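Local coordinates for galactokinase (Bifidobacterium longum subsp. infantis ATCC 15697 = JCM 1222 = DSM 20088, PDB 6TEQ), which probably phosphorylates galactose at the expense of ATP, as a GHMP-family galactokinase, and is held here with a fluorinated galactose in its sugar pocket, at residues A[46-51]-A[336-342]; A[341-347]-A[364-370]. All coordinates share one frame; numbering follows the deposited sequence.

Interaction 1. Residues A[46-51]-A[336-342]; sequences EHTDYN and LAADYEV. With GAF (2-deoxy-2-fluoro-alpha-D-galactopyranose), chain M.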
# COMPACT_ATOMS: atom_id res chain seq x y z
N GLU A 46 6.45 -5.77 -6.77
CA GLU A 46 6.60 -4.34 -6.62
C GLU A 46 6.77 -3.70 -7.99
O GLU A 46 7.46 -4.21 -8.89
CB GLU A 46 7.82 -4.03 -5.76
CG GLU A 46 7.65 -2.79 -4.91
CD GLU A 46 6.67 -3.06 -3.75
OE1 GLU A 46 5.46 -2.70 -3.90
OE2 GLU A 46 7.09 -3.69 -2.72
N HIS A 47 6.02 -2.63 -8.15
CA HIS A 47 5.97 -1.90 -9.39
C HIS A 47 5.40 -2.76 -10.51
O HIS A 47 5.79 -2.57 -11.68
CB HIS A 47 7.27 -1.23 -9.65
CG HIS A 47 7.51 -0.01 -8.87
ND1 HIS A 47 6.92 1.21 -9.17
CD2 HIS A 47 8.23 0.18 -7.71
CE1 HIS A 47 7.31 2.06 -8.24
NE2 HIS A 47 8.07 1.48 -7.36
N THR A 48 4.48 -3.63 -10.17
CA THR A 48 3.80 -4.50 -11.12
C THR A 48 2.32 -4.17 -11.22
O THR A 48 1.71 -4.51 -12.23
CB THR A 48 3.95 -5.96 -10.67
OG1 THR A 48 3.46 -6.13 -9.35
CG2 THR A 48 5.37 -6.44 -10.71
N ASP A 49 1.72 -3.55 -10.21
CA ASP A 49 0.27 -3.31 -10.24
C ASP A 49 -0.18 -2.53 -11.49
O ASP A 49 -1.15 -2.96 -12.16
CB ASP A 49 -0.24 -2.75 -8.95
CG ASP A 49 0.27 -1.41 -8.47
OD1 ASP A 49 1.30 -0.97 -8.98
OD2 ASP A 49 -0.44 -0.81 -7.61
N TYR A 50 0.46 -1.42 -11.77
CA TYR A 50 0.05 -0.53 -12.87
C TYR A 50 0.53 -1.13 -14.20
O TYR A 50 0.17 -0.59 -15.24
CB TYR A 50 0.59 0.89 -12.64
CG TYR A 50 2.07 1.04 -12.37
CD1 TYR A 50 2.98 0.91 -13.42
CD2 TYR A 50 2.54 1.31 -11.08
CE1 TYR A 50 4.36 1.00 -13.20
CE2 TYR A 50 3.90 1.48 -10.84
CZ TYR A 50 4.80 1.31 -11.91
OH TYR A 50 6.13 1.48 -11.67
N ASN A 51 1.26 -2.26 -14.15
CA ASN A 51 1.63 -3.06 -15.36
C ASN A 51 0.73 -4.29 -15.52
O ASN A 51 1.11 -5.20 -16.28
CB ASN A 51 3.10 -3.46 -15.24
CG ASN A 51 4.03 -2.28 -15.42
OD1 ASN A 51 3.90 -1.58 -16.43
ND2 ASN A 51 4.91 -2.04 -14.44
N LEU A 336 14.80 -4.00 -7.79
CA LEU A 336 14.30 -2.63 -7.55
C LEU A 336 15.47 -1.67 -7.44
O LEU A 336 15.32 -0.54 -7.88
CB LEU A 336 13.48 -2.62 -6.30
CG LEU A 336 12.12 -3.27 -6.46
CD1 LEU A 336 11.51 -3.68 -5.14
CD2 LEU A 336 11.14 -2.45 -7.28
N ALA A 337 16.59 -2.09 -6.88
CA ALA A 337 17.75 -1.18 -6.73
C ALA A 337 18.48 -0.99 -8.06
O ALA A 337 18.77 0.20 -8.41
CB ALA A 337 18.66 -1.74 -5.68
N ALA A 338 18.77 -2.08 -8.76
CA ALA A 338 19.63 -2.00 -9.96
C ALA A 338 18.85 -1.71 -11.23
O ALA A 338 19.36 -0.95 -12.08
CB ALA A 338 20.41 -3.24 -10.19
N ASP A 339 17.75 -2.39 -11.43
CA ASP A 339 16.99 -2.29 -12.70
C ASP A 339 15.94 -1.18 -12.57
O ASP A 339 15.70 -0.52 -13.53
CB ASP A 339 16.42 -3.63 -13.12
CG ASP A 339 17.47 -4.47 -13.84
OD1 ASP A 339 18.47 -3.89 -14.40
OD2 ASP A 339 17.28 -5.69 -13.92
N TYR A 340 15.14 -1.20 -11.50
CA TYR A 340 14.07 -0.19 -11.37
C TYR A 340 14.55 1.12 -10.76
O TYR A 340 13.90 2.20 -11.04
CB TYR A 340 12.85 -0.73 -10.66
CG TYR A 340 11.55 -0.40 -11.32
CD1 TYR A 340 11.28 -0.87 -12.62
CD2 TYR A 340 10.60 0.43 -10.71
CE1 TYR A 340 10.13 -0.55 -13.26
CE2 TYR A 340 9.42 0.74 -11.38
CZ TYR A 340 9.16 0.21 -12.64
OH TYR A 340 8.01 0.53 -13.30
N GLU A 341 15.70 1.12 -10.10
CA GLU A 341 16.37 2.37 -9.61
C GLU A 341 15.37 3.15 -8.75
O GLU A 341 15.21 4.37 -8.94
CB GLU A 341 16.97 3.15 -10.76
CG GLU A 341 18.10 2.41 -11.42
CD GLU A 341 18.74 3.32 -12.44
OE1 GLU A 341 18.19 3.40 -13.59
OE2 GLU A 341 19.66 4.09 -12.04
N VAL A 342 14.73 2.45 -7.78
CA VAL A 342 13.79 3.14 -6.84
C VAL A 342 14.26 3.02 -5.40
O VAL A 342 13.48 3.28 -4.51
CB VAL A 342 12.33 2.68 -7.01
CG1 VAL A 342 11.83 2.95 -8.41
CG2 VAL A 342 12.17 1.21 -6.62
C1 GAF M . 3.10 2.76 -4.49
C2 GAF M . 1.76 2.74 -5.18
F2 GAF M . 0.86 3.41 -4.41
C3 GAF M . 1.27 1.33 -5.43
O3 GAF M . 0.18 1.37 -6.30
C4 GAF M . 2.37 0.47 -6.12
O4 GAF M . 2.62 0.85 -7.46
C5 GAF M . 3.62 0.56 -5.31
O5 GAF M . 4.02 1.90 -5.19
C6 GAF M . 4.77 -0.23 -5.90
O6 GAF M . 4.48 -1.62 -5.94
O1 GAF M . 2.81 2.30 -3.18
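The imidazole of H47 lies between Y340 and the bound sugar, where the galactose-binding signature loop of a GHMP-family galactokinase meets the end of helix 322-338. Y340 CE2 comes within 3.2 Å of H47 CG over one face of the imidazole, and GAF C6 sits over the centre of the opposite face. The two planes are inclined by 41° with the ring centroids 4.7 Å apart, and the Y340 contact is offset toward the rim of the imidazole. H47 turns its CG away from the carbonyl carbon (chi1 -77°), which carries the ring toward Y340; separately, H47 N donates to GAF O6 in a nearly straight bond (2.9 Å, 176°).

Y50 approaches Y340 from the opposite direction, and each hydroxyl lies near the plane of the other ring at its edge; Y50 OH and Y340 OH are hydrogen-bonded at 2.7 Å. Y50 OH is also bonded to H47 ND1 (2.6 Å), and H47 NE2 bonds to G367 O, so both ring nitrogens are engaged and the imidazole's rotation is fixed. With an alanine here, Y50 OH and G367 O would probably lose their imidazole partner, and a gap is likely to open between Y340 and GAF C6.

Aliphatic packing extends the contact, with L336 CD1 3.8 Å from E46 CB. Beyond that, E46 bends at chi2 and its carboxylate leads away, toward N42, R363 and the sugar. Within the loop itself, N51 ND2 donates to H47 O at 2.9 Å, with that oxygen close to the N51 amide plane.

Interaction 2. Residues A[341-347]-A[364-370]; sequences EVTVPEL and MTGGGFG. With GAF (2-deoxy-2-fluoro-alpha-D-galactopyranose), chain M.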
# COMPACT_ATOMS: atom_id res chain seq x y z
N GLU A 341 15.70 1.12 -10.10
CA GLU A 341 16.37 2.37 -9.61
C GLU A 341 15.37 3.15 -8.75
O GLU A 341 15.21 4.37 -8.94
CB GLU A 341 16.97 3.15 -10.76
CG GLU A 341 18.10 2.41 -11.42
CD GLU A 341 18.74 3.32 -12.44
OE1 GLU A 341 18.19 3.40 -13.59
OE2 GLU A 341 19.66 4.09 -12.04
N VAL A 342 14.73 2.45 -7.78
CA VAL A 342 13.79 3.14 -6.84
C VAL A 342 14.26 3.02 -5.40
O VAL A 342 13.48 3.28 -4.51
CB VAL A 342 12.33 2.68 -7.01
CG1 VAL A 342 11.83 2.95 -8.41
CG2 VAL A 342 12.17 1.21 -6.62
N THR A 343 15.49 2.62 -5.15
CA THR A 343 16.01 2.57 -3.78
C THR A 343 16.86 3.81 -3.51
O THR A 343 17.17 4.61 -4.43
CB THR A 343 16.77 1.28 -3.52
OG1 THR A 343 18.01 1.28 -4.23
CG2 THR A 343 15.93 0.04 -3.81
N VAL A 344 17.19 3.97 -2.25
CA VAL A 344 18.01 5.07 -1.71
C VAL A 344 18.92 4.42 -0.71
O VAL A 344 18.65 3.29 -0.25
CB VAL A 344 17.16 6.20 -1.10
CG1 VAL A 344 16.26 6.83 -2.14
CG2 VAL A 344 16.35 5.72 0.09
N PRO A 345 20.00 5.11 -0.28
CA PRO A 345 20.96 4.46 0.60
C PRO A 345 20.34 3.91 1.87
O PRO A 345 20.80 2.86 2.31
CB PRO A 345 21.97 5.58 0.89
CG PRO A 345 21.95 6.33 -0.42
CD PRO A 345 20.48 6.39 -0.83
N GLU A 346 19.40 4.63 2.48
CA GLU A 346 18.82 4.16 3.76
C GLU A 346 18.16 2.79 3.52
O GLU A 346 18.23 1.92 4.40
CB GLU A 346 17.85 5.19 4.32
CG GLU A 346 18.51 6.50 4.71
CD GLU A 346 18.54 7.59 3.65
OE1 GLU A 346 18.52 7.28 2.43
OE2 GLU A 346 18.62 8.77 4.06
N LEU A 347 17.41 2.64 2.43
CA LEU A 347 16.76 1.34 2.18
C LEU A 347 17.87 0.29 1.97
O LEU A 347 17.75 -0.83 2.50
CB LEU A 347 15.88 1.39 0.95
CG LEU A 347 14.64 2.28 1.02
CD1 LEU A 347 14.01 2.37 -0.35
CD2 LEU A 347 13.66 1.74 2.07
N MET A 364 13.13 -3.53 0.29
CA MET A 364 12.19 -2.41 0.36
C MET A 364 10.77 -2.90 0.03
O MET A 364 10.60 -3.89 -0.69
CB MET A 364 12.62 -1.33 -0.60
CG MET A 364 12.70 -1.71 -2.08
SD MET A 364 12.27 -0.38 -3.19
CE MET A 364 10.50 -0.35 -2.95
N THR A 365 9.77 -2.22 0.55
CA THR A 365 8.34 -2.49 0.24
C THR A 365 7.65 -1.18 -0.18
O THR A 365 8.02 -0.08 0.30
CB THR A 365 7.61 -3.14 1.44
OG1 THR A 365 6.35 -3.69 1.02
CG2 THR A 365 7.41 -2.21 2.62
N GLY A 366 6.71 -1.32 -1.11
CA GLY A 366 5.96 -0.19 -1.58
C GLY A 366 6.68 0.52 -2.75
O GLY A 366 7.48 -0.08 -3.43
N GLY A 367 6.42 1.81 -2.90
CA GLY A 367 6.89 2.55 -4.07
C GLY A 367 8.37 2.77 -4.10
O GLY A 367 8.91 2.84 -5.16
N GLY A 368 9.01 2.85 -2.96
CA GLY A 368 10.43 3.18 -2.92
C GLY A 368 10.72 4.65 -2.70
O GLY A 368 9.84 5.38 -2.21
N PHE A 369 11.95 5.04 -3.05
CA PHE A 369 12.47 6.44 -2.97
C PHE A 369 12.56 6.85 -1.51
O PHE A 369 12.77 8.03 -1.24
CB PHE A 369 11.54 7.38 -3.74
CG PHE A 369 11.28 6.94 -5.15
CD1 PHE A 369 12.30 6.98 -6.08
CD2 PHE A 369 10.00 6.55 -5.54
CE1 PHE A 369 12.05 6.56 -7.37
CE2 PHE A 369 9.76 6.17 -6.84
CZ PHE A 369 10.78 6.19 -7.76
N GLY A 370 12.50 5.89 -0.59
CA GLY A 370 12.35 6.14 0.83
C GLY A 370 11.45 5.09 1.42
O GLY A 370 11.18 4.10 0.72
C1 GAF M . 3.10 2.76 -4.49
C2 GAF M . 1.76 2.74 -5.18
F2 GAF M . 0.86 3.41 -4.41
C3 GAF M . 1.27 1.33 -5.43
O3 GAF M . 0.18 1.37 -6.30
C4 GAF M . 2.37 0.47 -6.12
O4 GAF M . 2.62 0.85 -7.46
C5 GAF M . 3.62 0.56 -5.31
O5 GAF M . 4.02 1.90 -5.19
C6 GAF M . 4.77 -0.23 -5.90
O6 GAF M . 4.48 -1.62 -5.94
O1 GAF M . 2.81 2.30 -3.18
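V342 O accepts a hydrogen bond from F369 N (2.8 Å, 162°), tying the connection between helices 322-338 and 345-356 to the glycine-rich turn after strand 361-365, and the CA atoms of V342 and G368 approach to 5.2 Å. At its backbone angles a CB on G368 would press on the carbonyl O of G367 and clash with V342 O, which accounts for the glycine.

F369 swings its ring back over V342, with CG anti to its own carbonyl carbon (chi1 -52°). V342 CB stands over one face in a CH-pi contact, 4.1 Å from the centroid and 22° off the normal, while V342 CG1 reaches F369 CZ at 3.5 Å. The other methyl, V342 CG2, faces M364 SD, whose chain bends at chi2 and chi3; T343 CG2 meets the same sulfur at 3.7 Å. Farther along, L347 CD1 lies against M364 CB and 3.5 Å from G370 O, and V344 CG1 packs on the F369 backbone.

G367, whose CA is 3.1 Å from GAF O5, puts bare backbone against the sugar. In this GHMP C-terminal region, one directional bond thus probably fixes the spacing of the two backbones, flanked by apolar contacts of V342, M364, L347 and F369.

In the fold
Interactions 1 and 2 have centres about 10 Å apart and share E341 and V342, so the chain leaving helix 322-338 serves both in succession. They also meet directly on the sugar side: the imidazole bond from H47 NE2 to G367 O, which spans 2.7 Å, runs from one to the other, and E46 OE2 is 2.9 Å from G366 N in a weak hydrogen bond. Together they join the galactose-binding loop 46-51 to the glycine turn 364-370, and both touch GAF. D49 OD2 approaches GAF O3 to 2.6 Å from the loop, while Y248 on helix 247-262, which also touches F369, hydrogen-bonds to the sugar, adding a further contact to it.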